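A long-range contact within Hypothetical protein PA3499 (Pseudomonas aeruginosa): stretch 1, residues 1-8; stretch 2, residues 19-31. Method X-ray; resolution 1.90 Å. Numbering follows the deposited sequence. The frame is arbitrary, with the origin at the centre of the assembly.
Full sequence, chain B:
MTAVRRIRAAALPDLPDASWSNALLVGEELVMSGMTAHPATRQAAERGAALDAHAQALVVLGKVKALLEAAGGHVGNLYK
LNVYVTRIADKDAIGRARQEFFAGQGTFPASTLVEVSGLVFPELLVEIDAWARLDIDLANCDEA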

ATOM      1  N   MET B   1      10.375 -21.452  -8.966  1.00 42.99           N
ATOM      2  CA  MET B   1      10.295 -21.349  -7.480  1.00 42.63           C
ATOM      3  C   MET B   1      11.206 -20.242  -6.973  1.00 41.90           C
ATOM      4  O   MET B   1      12.360 -20.120  -7.402  1.00 42.19           O
ATOM      5  N   THR B   2      10.681 -19.442  -6.054  1.00 40.29           N
ATOM      6  CA  THR B   2      11.410 -18.309  -5.525  1.00 39.57           C
ATOM      7  C   THR B   2      11.732 -18.588  -4.060  1.00 38.68           C
ATOM      8  O   THR B   2      10.868 -19.010  -3.283  1.00 38.01           O
ATOM      9  N   ALA B   3      12.996 -18.387  -3.704  1.00 37.98           N
ATOM     10  CA  ALA B   3      13.440 -18.604  -2.340  1.00 37.67           C
ATOM     11  C   ALA B   3      12.951 -17.457  -1.481  1.00 36.91           C
ATOM     12  O   ALA B   3      12.956 -16.302  -1.923  1.00 36.47           O
ATOM     13  N   VAL B   4      12.501 -17.775  -0.271  1.00 36.21           N
ATOM     14  CA  VAL B   4      12.261 -16.743   0.736  1.00 36.33           C
ATOM     15  C   VAL B   4      13.115 -17.023   1.961  1.00 35.86           C
ATOM     16  O   VAL B   4      13.187 -18.167   2.425  1.00 35.59           O
ATOM     17  N   ARG B   5      13.799 -15.983   2.448  1.00 35.59           N
ATOM     18  CA  ARG B   5      14.503 -16.085   3.714  1.00 35.90           C
ATOM     19  C   ARG B   5      14.172 -14.927   4.621  1.00 34.89           C
ATOM     20  O   ARG B   5      14.119 -13.756   4.218  1.00 34.14           O
ATOM     21  N   ARG B   6      13.936 -15.285   5.867  1.00 34.35           N
ATOM     22  CA  ARG B   6      13.620 -14.322   6.875  1.00 34.29           C
ATOM     23  C   ARG B   6      14.879 -13.543   7.201  1.00 33.98           C
ATOM     24  O   ARG B   6      15.931 -14.127   7.441  1.00 33.74           O
ATOM     25  N   ILE B   7      14.771 -12.223   7.185  1.00 33.49           N
ATOM     26  CA  ILE B   7      15.925 -11.366   7.421  1.00 33.74           C
ATOM     27  C   ILE B   7      15.808 -10.840   8.819  1.00 34.02           C
ATOM     28  O   ILE B   7      14.811 -10.218   9.163  1.00 34.04           O
ATOM     29  N   ARG B   8      16.825 -11.106   9.625  1.00 34.70           N
ATOM     30  CA  ARG B   8      16.855 -10.626  11.003  1.00 35.48           C
ATOM     31  C   ARG B   8      17.938  -9.583  11.239  1.00 35.37           C
ATOM     32  O   ARG B   8      19.131  -9.892  11.168  1.00 35.52           O
ATOM     33  N   SER B  19       2.772 -11.496  15.173  1.00 27.61           N
ATOM     34  CA  SER B  19       2.177 -12.225  14.038  1.00 26.72           C
ATOM     35  C   SER B  19       2.558 -11.584  12.681  1.00 25.66           C
ATOM     36  O   SER B  19       1.764 -11.564  11.729  1.00 25.26           O
ATOM     37  N   TRP B  20       3.793 -11.092  12.611  1.00 24.51           N
ATOM     38  CA  TRP B  20       4.387 -10.586  11.382  1.00 24.13           C
ATOM     39  C   TRP B  20       5.899 -10.777  11.438  1.00 23.16           C
ATOM     40  O   TRP B  20       6.476 -10.968  12.519  1.00 22.34           O
ATOM     41  N   SER B  21       6.523 -10.723  10.266  1.00 22.34           N
ATOM     42  CA  SER B  21       7.970 -10.717  10.125  1.00 22.31           C
ATOM     43  C   SER B  21       8.417  -9.308   9.762  1.00 21.58           C
ATOM     44  O   SER B  21       7.830  -8.672   8.870  1.00 21.68           O
ATOM     45  N   ASN B  22       9.452  -8.818  10.434  1.00 21.05           N
ATOM     46  CA  ASN B  22       9.965  -7.469  10.133  1.00 21.72           C
ATOM     47  C   ASN B  22      10.444  -7.369   8.697  1.00 21.17           C
ATOM     48  O   ASN B  22      10.149  -6.386   8.012  1.00 20.89           O
ATOM     49  N   ALA B  23      11.174  -8.383   8.235  1.00 20.90           N
ATOM     50  CA  ALA B  23      11.644  -8.397   6.850  1.00 21.62           C
ATOM     51  C   ALA B  23      11.764  -9.811   6.261  1.00 21.47           C
ATOM     52  O   ALA B  23      12.217 -10.753   6.929  1.00 22.51           O
ATOM     53  N   LEU B  24      11.338  -9.951   5.008  1.00 21.77           N
ATOM     54  CA  LEU B  24      11.425 -11.210   4.271  1.00 22.26           C
ATOM     55  C   LEU B  24      12.037 -10.886   2.931  1.00 22.24           C
ATOM     56  O   LEU B  24      11.512 -10.025   2.215  1.00 21.66           O
ATOM     57  N   LEU B  25      13.128 -11.580   2.600  1.00 22.57           N
ATOM     58  CA  LEU B  25      13.779 -11.443   1.302  1.00 23.10           C
ATOM     59  C   LEU B  25      13.147 -12.490   0.398  1.00 23.23           C
ATOM     60  O   LEU B  25      13.215 -13.690   0.661  1.00 23.94           O
ATOM     61  N   VAL B  26      12.470 -12.015  -0.633  1.00 23.62           N
ATOM     62  CA  VAL B  26      11.686 -12.855  -1.522  1.00 23.42           C
ATOM     63  C   VAL B  26      12.292 -12.666  -2.895  1.00 23.89           C
ATOM     64  O   VAL B  26      11.995 -11.689  -3.579  1.00 23.79           O
ATOM     65  N   GLY B  27      13.172 -13.586  -3.282  1.00 24.00           N
ATOM     66  CA  GLY B  27      14.025 -13.370  -4.447  1.00 24.26           C
ATOM     67  C   GLY B  27      14.957 -12.196  -4.183  1.00 24.39           C
ATOM     68  O   GLY B  27      15.749 -12.225  -3.247  1.00 24.39           O
ATOM     69  N   GLU B  28      14.856 -11.164  -5.016  1.00 25.02           N
ATOM     70  CA  GLU B  28      15.620  -9.924  -4.852  1.00 24.88           C
ATOM     71  C   GLU B  28      14.829  -8.870  -4.069  1.00 24.43           C
ATOM     72  O   GLU B  28      15.368  -7.841  -3.692  1.00 24.05           O
ATOM     73  N   GLU B  29      13.547  -9.128  -3.848  1.00 24.56           N
ATOM     74  CA  GLU B  29      12.659  -8.170  -3.194  1.00 23.91           C
ATOM     75  C   GLU B  29      12.780  -8.253  -1.678  1.00 23.00           C
ATOM     76  O   GLU B  29      12.558  -9.319  -1.112  1.00 22.62           O
ATOM     77  N   LEU B  30      13.119  -7.144  -1.017  1.00 22.53           N
ATOM     78  CA  LEU B  30      13.085  -7.090   0.461  1.00 22.10           C
ATOM     79  C   LEU B  30      11.739  -6.566   0.923  1.00 21.52           C
ATOM     80  O   LEU B  30      11.453  -5.377   0.837  1.00 22.78           O
ATOM     81  N   VAL B  31      10.902  -7.480   1.363  1.00 20.62           N
ATOM     82  CA  VAL B  31       9.572  -7.164   1.839  1.00 20.56           C
ATOM     83  C   VAL B  31       9.704  -6.829   3.310  1.00 19.89           C
ATOM     84  O   VAL B  31      10.266  -7.612   4.077  1.00 20.91           O
TER

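Part of the N-terminal stretch, around Val4 to Arg6, pairs as an antiparallel strand with residues 23-26, a backbone-bonded pairing whose two faces are filled mainly by aliphatic side chains. Reciprocal hydrogen bonds between Arg5 and Leu25 (Arg5 N to Leu25 O, 3.0 Å; Leu25 N to Arg5 O, 2.9 Å) fix the register, and because both strands are extended, successive side chains alternate between the two faces.

Val4, Arg6, Leu24 and Val26 share one face. Branched Val4 sets CB 4.3 Å from CG2 of Val26 (chi1 t), while Leu24 (m, t) brings CD2 within 3.5 Å of Arg6 CG. Arg6 thus packs through its methylenes, and its guanidinium reaches on to lie with one face over Ser21 OG; NE is 3.3 Å from that oxygen, but the angle is too poor for a hydrogen bond.

On the other face, Leu25 (t, p) lays CD2 over the Arg5 guanidinium, 3.2 Å from NH2. Nearby, Ile7 (m, m) points toward the second stretch. Its CG1 lies 3.8 Å from both Leu25 CB and Leu30 CD1, and its CB 3.9 Å from Ala23 CB, a small methyl beside a bulky branched chain.

Water 1 links the backbones, donating to Ile7 O (2.6 Å) and accepting from Ala23 N (3.0 Å). At the turn, Thr2 (m) rests CG2 3.5 Å from Gly27 N; an ideal CB on Gly27 would sit tightly against that methyl.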

ATOM      1  CB  MET B   1      10.707 -22.653  -6.818  1.00 43.06           C
ATOM      2  CG  MET B   1      10.469 -22.658  -5.325  1.00 43.73           C
ATOM      3  SD  MET B   1      11.856 -23.310  -4.367  1.00 46.32           S
ATOM      4  CE  MET B   1      11.889 -22.152  -2.985  1.00 45.12           C
ATOM      5  CB  THR B   2      10.596 -17.028  -5.697  1.00 39.36           C
ATOM      6  OG1 THR B   2      10.305 -16.847  -7.089  1.00 38.34           O
ATOM      7  CG2 THR B   2      11.360 -15.828  -5.183  1.00 39.37           C
ATOM      8  CB  ALA B   3      14.955 -18.694  -2.278  1.00 37.76           C
ATOM      9  CB  VAL B   4      10.753 -16.553   1.100  1.00 35.98           C
ATOM     10  CG1 VAL B   4      10.008 -17.818   1.034  1.00 36.99           C
ATOM     11  CG2 VAL B   4      10.600 -15.917   2.471  1.00 36.10           C
ATOM     12  CB  ARG B   5      16.020 -16.310   3.555  1.00 36.22           C
ATOM     13  CG  ARG B   5      16.910 -15.118   3.387  1.00 37.28           C
ATOM     14  CD  ARG B   5      18.401 -15.491   3.566  1.00 38.19           C
ATOM     15  NE  ARG B   5      19.240 -14.284   3.693  1.00 40.47           N
ATOM     16  CZ  ARG B   5      19.794 -13.613   2.677  1.00 42.13           C
ATOM     17  NH1 ARG B   5      20.520 -12.515   2.914  1.00 41.56           N
ATOM     18  NH2 ARG B   5      19.627 -14.022   1.419  1.00 44.00           N
ATOM     19  CB  ARG B   6      13.092 -15.034   8.101  1.00 34.76           C
ATOM     20  CG  ARG B   6      11.883 -14.384   8.629  1.00 36.10           C
ATOM     21  CD  ARG B   6      12.250 -13.291   9.493  1.00 37.66           C
ATOM     22  NE  ARG B   6      11.186 -12.936  10.414  1.00 39.64           N
ATOM     23  CZ  ARG B   6      10.720 -13.724  11.371  1.00 39.68           C
ATOM     24  NH1 ARG B   6      11.185 -14.958  11.513  1.00 40.47           N
ATOM     25  NH2 ARG B   6       9.770 -13.272  12.186  1.00 40.50           N
ATOM     26  CB  ILE B   7      15.973 -10.181   6.442  1.00 33.04           C
ATOM     27  CG1 ILE B   7      16.134 -10.689   5.011  1.00 31.28           C
ATOM     28  CG2 ILE B   7      17.112  -9.216   6.818  1.00 34.05           C
ATOM     29  CD1 ILE B   7      17.402 -11.459   4.782  1.00 29.49           C
ATOM     30  CB  ARG B   8      17.076 -11.797  11.923  1.00 35.26           C
ATOM     31  CG  ARG B   8      16.018 -12.836  11.762  1.00 36.63           C
ATOM     32  CD  ARG B   8      16.351 -14.017  12.597  1.00 36.97           C
ATOM     33  NE  ARG B   8      15.395 -15.113  12.481  1.00 39.32           N
ATOM     34  CZ  ARG B   8      14.150 -15.099  12.954  1.00 40.07           C
ATOM     35  NH1 ARG B   8      13.398 -16.181  12.824  1.00 39.56           N
ATOM     36  NH2 ARG B   8      13.645 -14.020  13.547  1.00 40.48           N
ATOM     37  CB  SER B  19       0.665 -12.311  14.219  1.00 26.67           C
ATOM     38  OG  SER B  19       0.083 -11.038  14.403  1.00 25.94           O
ATOM     39  CB  TRP B  20       4.043  -9.119  11.186  1.00 24.56           C
ATOM     40  CG  TRP B  20       4.660  -8.239  12.241  1.00 25.70           C
ATOM     41  CD1 TRP B  20       5.869  -7.610  12.187  1.00 25.73           C
ATOM     42  CD2 TRP B  20       4.092  -7.922  13.503  1.00 25.81           C
ATOM     43  NE1 TRP B  20       6.086  -6.909  13.351  1.00 27.37           N
ATOM     44  CE2 TRP B  20       5.012  -7.097  14.181  1.00 26.30           C
ATOM     45  CE3 TRP B  20       2.892  -8.265  14.136  1.00 26.90           C
ATOM     46  CZ2 TRP B  20       4.765  -6.598  15.462  1.00 27.92           C
ATOM     47  CZ3 TRP B  20       2.650  -7.780  15.404  1.00 26.27           C
ATOM     48  CH2 TRP B  20       3.580  -6.945  16.052  1.00 26.49           C
ATOM     49  CB  SER B  21       8.414 -11.685   9.023  1.00 22.09           C
ATOM     50  OG  SER B  21       8.111 -13.028   9.359  1.00 21.67           O
ATOM     51  CB  ASN B  22      11.089  -7.056  11.112  1.00 21.58           C
ATOM     52  CG  ASN B  22      10.558  -6.629  12.467  1.00 22.23           C
ATOM     53  OD1 ASN B  22      11.267  -6.699  13.481  1.00 29.08           O
ATOM     54  ND2 ASN B  22       9.315  -6.191  12.504  1.00 20.60           N
ATOM     55  CB  ALA B  23      12.971  -7.637   6.740  1.00 20.13           C
ATOM     56  CB  LEU B  24      10.045 -11.833   4.032  1.00 22.01           C
ATOM     57  CG  LEU B  24       9.178 -12.212   5.235  1.00 22.44           C
ATOM     58  CD1 LEU B  24       7.787 -12.520   4.748  1.00 20.67           C
ATOM     59  CD2 LEU B  24       9.758 -13.396   5.977  1.00 22.10           C
ATOM     60  CB  LEU B  25      15.292 -11.630   1.425  1.00 22.98           C
ATOM     61  CG  LEU B  25      16.116 -11.484   0.143  1.00 23.16           C
ATOM     62  CD1 LEU B  25      16.009 -10.077  -0.421  1.00 21.24           C
ATOM     63  CD2 LEU B  25      17.565 -11.842   0.414  1.00 23.29           C
ATOM     64  CB  VAL B  26      10.205 -12.421  -1.516  1.00 23.53           C
ATOM     65  CG1 VAL B  26       9.414 -13.178  -2.588  1.00 22.26           C
ATOM     66  CG2 VAL B  26       9.600 -12.605  -0.113  1.00 23.16           C
ATOM     67  CB  GLU B  28      16.006  -9.350  -6.223  1.00 25.44           C
ATOM     68  CG  GLU B  28      17.004 -10.206  -7.011  1.00 27.84           C
ATOM     69  CD  GLU B  28      18.374 -10.306  -6.344  1.00 30.49           C
ATOM     70  OE1 GLU B  28      18.783  -9.372  -5.634  1.00 33.99           O
ATOM     71  OE2 GLU B  28      19.056 -11.323  -6.548  1.00 35.04           O
ATOM     72  CB  GLU B  29      11.217  -8.455  -3.597  1.00 24.57           C
ATOM     73  CG  GLU B  29      10.234  -7.405  -3.102  1.00 27.06           C
ATOM     74  CD  GLU B  29      10.174  -6.167  -3.993  1.00 31.53           C
ATOM     75  OE1 GLU B  29      10.515  -6.260  -5.199  1.00 34.21           O
ATOM     76  OE2 GLU B  29       9.739  -5.126  -3.470  1.00 33.06           O
ATOM     77  CB  LEU B  30      14.197  -6.237   1.039  1.00 22.55           C
ATOM     78  CG  LEU B  30      14.376  -6.395   2.561  1.00 22.85           C
ATOM     79  CD1 LEU B  30      14.705  -7.836   2.928  1.00 22.32           C
ATOM     80  CD2 LEU B  30      15.460  -5.422   3.058  1.00 21.31           C
ATOM     81  CB  VAL B  31       8.617  -8.353   1.653  1.00 20.42           C
ATOM     82  CG1 VAL B  31       7.217  -8.012   2.177  1.00 21.83           C
ATOM     83  CG2 VAL B  31       8.583  -8.823   0.169  1.00 20.73           C
TER
HETATM   84  O   HOH W   1      12.383 -10.273  10.212  1.00 28.95           O